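Local coordinates for mitotic checkpoint control protein kinase BUB1 (Drosophila melanogaster, PDB 6JKK), which probably acts as an ATP-dependent protein kinase of the mitotic checkpoint at the kinetochore, this chain being its protein kinase domain, at residues W93-R104 against D207-L216; L189-D197 against I332-Q340. One frame throughout, in Å; residues are numbered along the deposited sequence. Where two conformers were deposited one is given.

Contact 1 (W93-R104 against D207-L216); sequences WEFYICLEIHSR and DFGVSIDMKL. With GOL (glycerol), chain B.
Asp213 gathers three partners on one carboxylate: Tyr96 and Arg104 from helix 92-104, and the backbone of Lys215. Tyr96 OH donates to Asp213 OD2 over 2.5 Å, nearly in line with the C-O bond, its ring plane turned 33° from the carboxylate. Arg104 grips the same group end-on: NH2 meets OD2 of Asp213 at 2.7 Å on the syn side but tilted out of the carboxylate plane, while NH1 reaches OD1 from above it. Lys215 N closes an Asx turn on OD1 from the opposite face. Asp213 offers its carboxylate to the helix because CG lies anti to the backbone N (chi1 -176°). Arginine suits the other end, since its NE and NH2 also hold Glu100 OE1, and the aliphatic chain of Lys215 lies over one guanidinium face, with CD 3.5 Å from CZ of Arg104.

Near the helix start, the indole NE1 of Trp93 donates in its ring plane to Ser211 O at 2.7 Å. Phe208 of the DFG motif turns a ring face to Ile101, whose CD1 sits 3.6 Å from the ring centroid, while Cys98 SG approaches obliquely. His180 also meets this ring; Cys98, Phe208 and His180 probably correspond to regulatory-spine positions of protein kinases. Glu94 and Asp207 both pair with Lys85, the predicted ATP-binding lysine, and a glycerol, probably from the crystallisation liquor, bridges Glu94 OE2 to the backbone N of Phe208. An inward αC helix (92-104) with its glutamate-lysine pair, together with an inward DFG phenylalanine, is consistent with an active-like conformation, and Asp213, ringed by donors, is probably ionised.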
loop_
_atom_site.group_PDB
_atom_site.type_symbol
_atom_site.label_atom_id
_atom_site.label_comp_id
_atom_site.label_asym_id
_atom_site.label_seq_id
_atom_site.Cartn_x
_atom_site.Cartn_y
_atom_site.Cartn_z
ATOM N N TRP A 93 7.599 -5.288 14.274
ATOM C CA TRP A 93 7.062 -6.075 13.165
ATOM C C TRP A 93 7.147 -5.341 11.836
ATOM O O TRP A 93 7.515 -5.927 10.814
ATOM C CB TRP A 93 5.613 -6.467 13.460
ATOM C CG TRP A 93 4.978 -7.312 12.392
ATOM C CD1 TRP A 93 4.039 -6.916 11.470
ATOM C CD2 TRP A 93 5.235 -8.697 12.134
ATOM N NE1 TRP A 93 3.701 -7.979 10.658
ATOM C CE2 TRP A 93 4.419 -9.080 11.048
ATOM C CE3 TRP A 93 6.076 -9.651 12.720
ATOM C CZ2 TRP A 93 4.425 -10.383 10.538
ATOM C CZ3 TRP A 93 6.079 -10.936 12.213
ATOM C CH2 TRP A 93 5.262 -11.293 11.135
ATOM N N GLU A 94 6.803 -4.059 11.846
ATOM C CA GLU A 94 6.886 -3.262 10.630
ATOM C C GLU A 94 8.309 -3.253 10.050
ATOM O O GLU A 94 8.491 -3.390 8.835
ATOM C CB GLU A 94 6.389 -1.841 10.893
ATOM C CG GLU A 94 6.563 -0.904 9.718
ATOM C CD GLU A 94 5.873 0.413 9.952
ATOM O OE1 GLU A 94 5.306 0.598 11.050
ATOM O OE2 GLU A 94 5.896 1.253 9.037
ATOM N N PHE A 95 9.308 -3.123 10.921
ATOM C CA PHE A 95 10.708 -3.121 10.512
ATOM C C PHE A 95 11.041 -4.488 9.909
ATOM O O PHE A 95 11.660 -4.567 8.843
ATOM C CB PHE A 95 11.614 -2.796 11.715
ATOM C CG PHE A 95 13.035 -2.414 11.352
ATOM C CD1 PHE A 95 13.370 -2.014 10.062
ATOM C CD2 PHE A 95 14.045 -2.475 12.316
ATOM C CE1 PHE A 95 14.686 -1.669 9.737
ATOM C CE2 PHE A 95 15.359 -2.133 12.005
ATOM C CZ PHE A 95 15.685 -1.734 10.716
ATOM N N TYR A 96 10.599 -5.561 10.565
ATOM C CA TYR A 96 10.824 -6.915 10.046
ATOM C C TYR A 96 10.283 -7.100 8.624
ATOM O O TYR A 96 11.010 -7.555 7.741
ATOM C CB TYR A 96 10.212 -7.982 10.972
ATOM C CG TYR A 96 10.099 -9.342 10.294
ATOM C CD1 TYR A 96 11.206 -10.176 10.172
ATOM C CD2 TYR A 96 8.886 -9.782 9.762
ATOM C CE1 TYR A 96 11.111 -11.410 9.533
ATOM C CE2 TYR A 96 8.779 -11.018 9.122
ATOM C CZ TYR A 96 9.895 -11.825 9.016
ATOM O OH TYR A 96 9.803 -13.052 8.392
ATOM N N ILE A 97 9.013 -6.756 8.414
ATOM C CA ILE A 97 8.397 -6.913 7.095
ATOM C C ILE A 97 9.179 -6.152 6.023
ATOM O O ILE A 97 9.478 -6.691 4.953
ATOM C CB ILE A 97 6.920 -6.440 7.079
ATOM C CG1 ILE A 97 6.034 -7.353 7.942
ATOM C CG2 ILE A 97 6.402 -6.356 5.637
ATOM C CD1 ILE A 97 5.986 -8.820 7.492
ATOM N N CYS A 98 9.521 -4.902 6.317
ATOM C CA CYS A 98 10.215 -4.056 5.350
ATOM C C CYS A 98 11.588 -4.598 5.009
ATOM O O CYS A 98 11.995 -4.594 3.846
ATOM C CB CYS A 98 10.340 -2.631 5.876
ATOM S SG CYS A 98 8.795 -1.738 5.815
ATOM N N LEU A 99 12.304 -5.068 6.023
ATOM C CA LEU A 99 13.604 -5.687 5.792
ATOM C C LEU A 99 13.442 -6.902 4.872
ATOM O O LEU A 99 14.229 -7.093 3.932
ATOM C CB LEU A 99 14.233 -6.101 7.128
ATOM C CG LEU A 99 14.738 -4.951 8.003
ATOM C CD1 LEU A 99 15.020 -5.427 9.428
ATOM C CD2 LEU A 99 15.989 -4.326 7.395
ATOM N N GLU A 100 12.420 -7.718 5.135
ATOM C CA GLU A 100 12.207 -8.943 4.353
ATOM C C GLU A 100 11.837 -8.624 2.919
ATOM O O GLU A 100 12.334 -9.261 1.992
ATOM C CB GLU A 100 11.129 -9.833 4.985
ATOM C CG GLU A 100 11.636 -10.706 6.130
ATOM C CD GLU A 100 12.835 -11.552 5.732
ATOM O OE1 GLU A 100 12.669 -12.490 4.921
ATOM O OE2 GLU A 100 13.943 -11.269 6.219
ATOM N N ILE A 101 10.956 -7.645 2.733
ATOM C CA ILE A 101 10.586 -7.240 1.387
ATOM C C ILE A 101 11.841 -6.899 0.580
ATOM O O ILE A 101 12.052 -7.412 -0.526
ATOM C CB ILE A 101 9.613 -6.046 1.397
ATOM C CG1 ILE A 101 8.216 -6.507 1.815
ATOM C CG2 ILE A 101 9.535 -5.422 0.011
ATOM C CD1 ILE A 101 7.242 -5.373 2.073
ATOM N N HIS A 102 12.698 -6.058 1.145
ATOM C CA HIS A 102 13.876 -5.623 0.404
ATOM C C HIS A 102 14.943 -6.715 0.317
ATOM O O HIS A 102 15.811 -6.682 -0.553
ATOM C CB HIS A 102 14.402 -4.286 0.949
ATOM C CG HIS A 102 13.517 -3.130 0.594
ATOM N ND1 HIS A 102 13.654 -2.420 -0.581
ATOM C CD2 HIS A 102 12.446 -2.596 1.232
ATOM C CE1 HIS A 102 12.716 -1.490 -0.644
ATOM N NE2 HIS A 102 11.973 -1.573 0.446
ATOM N N SER A 103 14.839 -7.712 1.187
ATOM C CA SER A 103 15.725 -8.865 1.108
ATOM C C SER A 103 15.280 -9.813 -0.018
ATOM O O SER A 103 16.110 -10.485 -0.654
ATOM C CB SER A 103 15.723 -9.592 2.455
ATOM O OG SER A 103 16.771 -10.535 2.534
ATOM N N ARG A 104 13.976 -9.868 -0.272
ATOM C CA ARG A 104 13.437 -10.871 -1.198
ATOM C C ARG A 104 13.302 -10.363 -2.624
ATOM O O ARG A 104 13.174 -11.156 -3.558
ATOM C CB ARG A 104 12.090 -11.405 -0.697
ATOM C CG ARG A 104 12.174 -12.127 0.637
ATOM C CD ARG A 104 10.802 -12.546 1.139
ATOM N NE ARG A 104 10.880 -12.989 2.528
ATOM C CZ ARG A 104 9.829 -13.331 3.263
ATOM N NH1 ARG A 104 8.616 -13.299 2.738
ATOM N NH2 ARG A 104 9.994 -13.708 4.525
ATOM N N ASP A 207 3.604 1.548 4.486
ATOM C CA ASP A 207 2.898 1.224 5.724
ATOM C C ASP A 207 2.623 -0.269 5.887
ATOM O O ASP A 207 1.480 -0.718 5.804
ATOM C CB ASP A 207 1.606 2.046 5.862
ATOM C CG ASP A 207 1.846 3.421 6.468
ATOM O OD1 ASP A 207 1.054 4.349 6.174
ATOM O OD2 ASP A 207 2.813 3.578 7.246
ATOM N N PHE A 208 3.689 -1.015 6.149
ATOM C CA PHE A 208 3.618 -2.461 6.318
ATOM C C PHE A 208 3.442 -2.854 7.779
ATOM O O PHE A 208 3.863 -3.935 8.196
ATOM C CB PHE A 208 4.874 -3.103 5.732
ATOM C CG PHE A 208 5.044 -2.834 4.266
ATOM C CD1 PHE A 208 4.324 -3.568 3.328
ATOM C CD2 PHE A 208 5.903 -1.835 3.823
ATOM C CE1 PHE A 208 4.463 -3.314 1.969
ATOM C CE2 PHE A 208 6.053 -1.575 2.466
ATOM C CZ PHE A 208 5.332 -2.315 1.540
ATOM N N GLY A 209 2.793 -1.976 8.543
ATOM C CA GLY A 209 2.669 -2.140 9.983
ATOM C C GLY A 209 1.890 -3.356 10.457
ATOM O O GLY A 209 2.110 -3.841 11.569
ATOM N N VAL A 210 0.970 -3.845 9.629
ATOM C CA VAL A 210 0.201 -5.038 9.978
ATOM C C VAL A 210 0.287 -6.109 8.891
ATOM O O VAL A 210 -0.617 -6.932 8.746
ATOM C CB VAL A 210 -1.284 -4.708 10.277
ATOM C CG1 VAL A 210 -1.392 -3.825 11.498
ATOM C CG2 VAL A 210 -1.965 -4.036 9.077
ATOM N N SER A 211 1.376 -6.099 8.129
ATOM C CA SER A 211 1.517 -7.036 7.018
ATOM C C SER A 211 1.691 -8.466 7.520
ATOM O O SER A 211 1.997 -8.688 8.697
ATOM C CB SER A 211 2.676 -6.629 6.099
ATOM O OG SER A 211 2.388 -5.398 5.459
ATOM N N ILE A 212 1.480 -9.432 6.630
ATOM C CA ILE A 212 1.562 -10.846 6.987
ATOM C C ILE A 212 2.646 -11.541 6.169
ATOM O O ILE A 212 2.662 -11.421 4.946
ATOM C CB ILE A 212 0.217 -11.545 6.718
ATOM C CG1 ILE A 212 -0.901 -10.888 7.531
ATOM C CG2 ILE A 212 0.304 -13.044 7.011
ATOM C CD1 ILE A 212 -2.288 -11.345 7.118
ATOM N N ASP A 213 3.554 -12.255 6.835
ATOM C CA ASP A 213 4.574 -13.019 6.128
ATOM C C ASP A 213 4.174 -14.488 6.058
ATOM O O ASP A 213 4.257 -15.210 7.054
ATOM C CB ASP A 213 5.948 -12.861 6.791
ATOM C CG ASP A 213 7.056 -13.567 6.024
ATOM O OD1 ASP A 213 6.787 -14.119 4.932
ATOM O OD2 ASP A 213 8.203 -13.572 6.518
ATOM N N MET A 214 3.751 -14.923 4.874
ATOM C CA MET A 214 3.294 -16.297 4.679
ATOM C C MET A 214 4.422 -17.322 4.798
ATOM O O MET A 214 4.163 -18.507 5.020
ATOM C CB MET A 214 2.588 -16.439 3.326
ATOM C CG MET A 214 1.330 -15.603 3.198
ATOM S SD MET A 214 0.072 -16.064 4.403
ATOM C CE MET A 214 -0.449 -17.645 3.745
ATOM N N LYS A 215 5.669 -16.871 4.658
ATOM C CA LYS A 215 6.820 -17.771 4.747
ATOM C C LYS A 215 7.064 -18.254 6.177
ATOM O O LYS A 215 7.823 -19.201 6.405
ATOM C CB LYS A 215 8.082 -17.114 4.173
ATOM C CG LYS A 215 8.018 -16.866 2.665
ATOM C CD LYS A 215 9.409 -16.645 2.069
ATOM C CE LYS A 215 9.335 -16.297 0.584
ATOM N NZ LYS A 215 8.795 -17.420 -0.242
ATOM N N LEU A 216 6.412 -17.605 7.136
ATOM C CA LEU A 216 6.523 -17.989 8.541
ATOM C C LEU A 216 5.470 -19.024 8.932
ATOM O O LEU A 216 5.437 -19.482 10.074
ATOM C CB LEU A 216 6.401 -16.758 9.439
ATOM C CG LEU A 216 7.553 -15.759 9.370
ATOM C CD1 LEU A 216 7.341 -14.621 10.354
ATOM C CD2 LEU A 216 8.865 -16.460 9.644
HETATM C C1 GOL B . 7.231 1.330 6.008
HETATM O O1 GOL B . 6.081 0.696 6.520
HETATM C C2 GOL B . 7.009 2.830 5.804
HETATM O O2 GOL B . 6.053 3.030 4.782
HETATM C C3 GOL B . 6.464 3.512 7.057
HETATM O O3 GOL B . 7.419 3.458 8.086
#

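Contact 2 (L189-D197 against I332-Q340)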
loop_
_atom_site.group_PDB
_atom_site.type_symbol
_atom_site.label_atom_id
_atom_site.label_comp_id
_atom_site.label_asym_id
_atom_site.label_seq_id
_atom_site.Cartn_x
_atom_site.Cartn_y
_atom_site.Cartn_z
ATOM N N LEU A 189 1.761 5.905 -2.524
ATOM C CA LEU A 189 2.256 7.257 -2.745
ATOM C C LEU A 189 2.594 7.405 -4.215
ATOM O O LEU A 189 3.076 6.457 -4.840
ATOM C CB LEU A 189 3.507 7.524 -1.904
ATOM C CG LEU A 189 3.411 7.422 -0.380
ATOM C CD1 LEU A 189 4.765 7.706 0.266
ATOM C CD2 LEU A 189 2.346 8.369 0.173
ATOM N N LEU A 190 2.345 8.585 -4.770
ATOM C CA LEU A 190 2.823 8.896 -6.116
ATOM C C LEU A 190 4.177 9.559 -5.966
ATOM O O LEU A 190 4.279 10.659 -5.411
ATOM C CB LEU A 190 1.852 9.829 -6.845
ATOM C CG LEU A 190 2.202 10.224 -8.283
ATOM C CD1 LEU A 190 2.217 9.009 -9.172
ATOM C CD2 LEU A 190 1.209 11.229 -8.819
ATOM N N MET A 191 5.216 8.895 -6.458
ATOM C CA MET A 191 6.589 9.323 -6.207
ATOM C C MET A 191 7.092 10.254 -7.297
ATOM O O MET A 191 7.981 11.079 -7.065
ATOM C CB MET A 191 7.506 8.107 -6.106
ATOM C CG MET A 191 7.075 7.117 -5.044
ATOM S SD MET A 191 6.906 7.916 -3.436
ATOM C CE MET A 191 8.626 8.209 -3.029
ATOM N N LYS A 192 6.510 10.122 -8.485
ATOM C CA LYS A 192 6.914 10.929 -9.629
ATOM C C LYS A 192 5.781 10.950 -10.652
ATOM O O LYS A 192 4.851 10.148 -10.552
ATOM C CB LYS A 192 8.213 10.377 -10.235
ATOM C CG LYS A 192 8.160 8.935 -10.710
ATOM C CD LYS A 192 9.507 8.557 -11.334
ATOM C CE LYS A 192 9.572 7.092 -11.729
ATOM N NZ LYS A 192 8.475 6.701 -12.642
ATOM N N PRO A 193 5.835 11.877 -11.627
ATOM C CA PRO A 193 4.754 11.913 -12.621
ATOM C C PRO A 193 4.665 10.601 -13.405
ATOM O O PRO A 193 5.600 9.809 -13.365
ATOM C CB PRO A 193 5.174 13.063 -13.544
ATOM C CG PRO A 193 6.047 13.941 -12.689
ATOM C CD PRO A 193 6.786 12.995 -11.798
ATOM N N ILE A 194 3.548 10.365 -14.085
ATOM C CA ILE A 194 3.372 9.151 -14.890
ATOM C C ILE A 194 4.077 9.291 -16.243
ATOM O O ILE A 194 4.108 10.386 -16.794
ATOM C CB ILE A 194 1.863 8.863 -15.128
ATOM C CG1 ILE A 194 1.192 8.396 -13.844
ATOM C CG2 ILE A 194 1.653 7.785 -16.152
ATOM C CD1 ILE A 194 0.758 9.499 -12.971
ATOM N N CYS A 195 4.656 8.200 -16.759
ATOM C CA CYS A 195 5.076 8.136 -18.165
ATOM C C CYS A 195 4.016 7.406 -18.976
ATOM O O CYS A 195 3.298 6.557 -18.452
ATOM C CB CYS A 195 6.409 7.409 -18.341
ATOM S SG CYS A 195 7.342 7.126 -16.837
ATOM N N ALA A 196 3.927 7.727 -20.261
ATOM C CA ALA A 196 2.960 7.083 -21.148
ATOM C C ALA A 196 3.089 5.553 -21.220
ATOM O O ALA A 196 2.140 4.866 -21.604
ATOM C CB ALA A 196 3.045 7.687 -22.534
ATOM N N ASP A 197 4.262 5.031 -20.868
ATOM C CA ASP A 197 4.499 3.589 -20.841
ATOM C C ASP A 197 3.915 2.993 -19.561
ATOM O O ASP A 197 4.322 3.357 -18.470
ATOM C CB ASP A 197 6.004 3.313 -20.930
ATOM C CG ASP A 197 6.356 1.868 -20.661
ATOM O OD1 ASP A 197 7.437 1.612 -20.081
ATOM O OD2 ASP A 197 5.553 0.987 -21.035
ATOM N N ILE A 332 -2.764 11.901 -19.654
ATOM C CA ILE A 332 -1.619 11.798 -18.753
ATOM C C ILE A 332 -0.920 13.149 -18.647
ATOM O O ILE A 332 -0.528 13.577 -17.555
ATOM C CB ILE A 332 -0.611 10.728 -19.235
ATOM C CG1 ILE A 332 -1.189 9.324 -19.060
ATOM C CG2 ILE A 332 0.716 10.836 -18.479
ATOM C CD1 ILE A 332 -0.238 8.221 -19.490
ATOM N N SER A 333 -0.772 13.814 -19.791
ATOM C CA SER A 333 -0.166 15.143 -19.841
ATOM C C SER A 333 -0.937 16.115 -18.944
ATOM O O SER A 333 -0.349 16.835 -18.129
ATOM C CB SER A 333 -0.141 15.650 -21.284
ATOM O OG SER A 333 0.485 16.913 -21.374
ATOM N N LYS A 334 -2.259 16.111 -19.082
ATOM C CA LYS A 334 -3.119 16.977 -18.285
ATOM C C LYS A 334 -3.058 16.638 -16.797
ATOM O O LYS A 334 -3.080 17.532 -15.946
ATOM C CB LYS A 334 -4.560 16.896 -18.790
ATOM C CG LYS A 334 -4.766 17.507 -20.166
ATOM C CD LYS A 334 -6.223 17.411 -20.616
ATOM C CE LYS A 334 -6.675 15.966 -20.800
ATOM N NZ LYS A 334 -8.032 15.878 -21.421
ATOM N N PHE A 335 -2.988 15.347 -16.489
ATOM C CA PHE A 335 -2.861 14.875 -15.115
ATOM C C PHE A 335 -1.553 15.350 -14.496
ATOM O O PHE A 335 -1.537 15.869 -13.371
ATOM C CB PHE A 335 -2.933 13.341 -15.080
ATOM C CG PHE A 335 -2.718 12.747 -13.716
ATOM C CD1 PHE A 335 -3.788 12.551 -12.855
ATOM C CD2 PHE A 335 -1.447 12.376 -13.294
ATOM C CE1 PHE A 335 -3.596 11.992 -11.602
ATOM C CE2 PHE A 335 -1.254 11.837 -12.036
ATOM C CZ PHE A 335 -2.326 11.630 -11.196
ATOM N N ASN A 336 -0.451 15.160 -15.221
ATOM C CA ASN A 336 0.862 15.567 -14.724
ATOM C C ASN A 336 0.940 17.075 -14.493
ATOM O O ASN A 336 1.558 17.544 -13.527
ATOM C CB ASN A 336 1.973 15.109 -15.681
ATOM C CG ASN A 336 2.296 13.632 -15.541
ATOM O OD1 ASN A 336 1.946 13.001 -14.544
ATOM N ND2 ASN A 336 2.987 13.074 -16.538
ATOM N N THR A 337 0.308 17.833 -15.381
ATOM C CA THR A 337 0.267 19.290 -15.245
ATOM C C THR A 337 -0.438 19.723 -13.949
ATOM O O THR A 337 0.002 20.657 -13.274
ATOM C CB THR A 337 -0.393 19.951 -16.476
ATOM O OG1 THR A 337 0.425 19.722 -17.632
ATOM C CG2 THR A 337 -0.550 21.455 -16.271
ATOM N N ILE A 338 -1.522 19.035 -13.602
ATOM C CA ILE A 338 -2.245 19.320 -12.362
ATOM C C ILE A 338 -1.346 19.040 -11.153
ATOM O O ILE A 338 -1.355 19.786 -10.170
ATOM C CB ILE A 338 -3.553 18.500 -12.275
ATOM C CG1 ILE A 338 -4.548 18.961 -13.344
ATOM C CG2 ILE A 338 -4.178 18.609 -10.881
ATOM C CD1 ILE A 338 -5.630 17.942 -13.649
ATOM N N LEU A 339 -0.560 17.968 -11.250
ATOM C CA LEU A 339 0.395 17.578 -10.212
ATOM C C LEU A 339 1.480 18.619 -9.989
ATOM O O LEU A 339 1.879 18.868 -8.848
ATOM C CB LEU A 339 1.110 16.290 -10.607
ATOM C CG LEU A 339 0.443 14.923 -10.611
ATOM C CD1 LEU A 339 1.463 13.893 -11.089
ATOM C CD2 LEU A 339 -0.083 14.578 -9.234
ATOM N N GLN A 340 1.967 19.185 -11.095
ATOM C CA GLN A 340 3.176 20.018 -11.136
ATOM C C GLN A 340 4.267 19.584 -10.151
ATOM O O GLN A 340 5.415 20.028 -10.238
ATOM C CB GLN A 340 2.838 21.510 -10.986
ATOM C CG GLN A 340 2.198 21.900 -9.661
ATOM C CD GLN A 340 1.099 22.937 -9.822
ATOM O OE1 GLN A 340 1.023 23.633 -10.836
ATOM N NE2 GLN A 340 0.235 23.040 -8.820
#
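The side-chain amide of Asn336 pairs with the backbone of one residue, Ile194. ND2 of Asn336 donates to Ile194 O at 2.9 Å, in the carbonyl plane on a lone pair and nearly straight (163°), while its OD1 accepts from Ile194 N at 3.1 Å. Asparagine suits the place because its amide sets donor and acceptor side by side on a short stem; chi1 of -78° sets CG beside the backbone N and swings the amide off the helix toward the loop. With the amide gone, as in an alanine here, Ile194 N and O would probably lose these mates and the loop would be freer to shift.

In the kinase C-lobe, segment 189-197 runs out of strand 188-190, which pairs with strand 203-205, and the C-terminal helix 325-339 runs alongside it in roughly the opposite direction. The side chain of Ile194 points toward the helix: its CD1 comes 3.2 Å from Phe335 CE2, and its CG2 sits 3.9 Å from CD1 of Ile332, which crosses it at about a right angle. Leu190 CD2 meets Leu339 CD1 tip to tip at 3.5 Å. Phe335, with CG anti to the backbone N, carries its ring on to Val142, Val146 and Val158 of helices 139-150 and 156-175.

After helices 12-21 and 24-28 and the first strands of the N-lobe sheet, the chain forms helix 92-104. It then passes into the C-lobe to strand 188-190 and the loop of segment 189-197, and returns through strand 203-205 to the start of the activation segment, where 207-216 closes a loop of 102 residues with that helix. The C-lobe helices follow, and helix 325-339 at the C terminus closes a second loop, of 134 residues, on 189-197. The two loops cross: contact 2 opens inside the span of contact 1 and ends beyond it. Contact 1 ties the lobes together, while contact 2 fastens the last helix to the C-lobe, their centres about 29 Å apart.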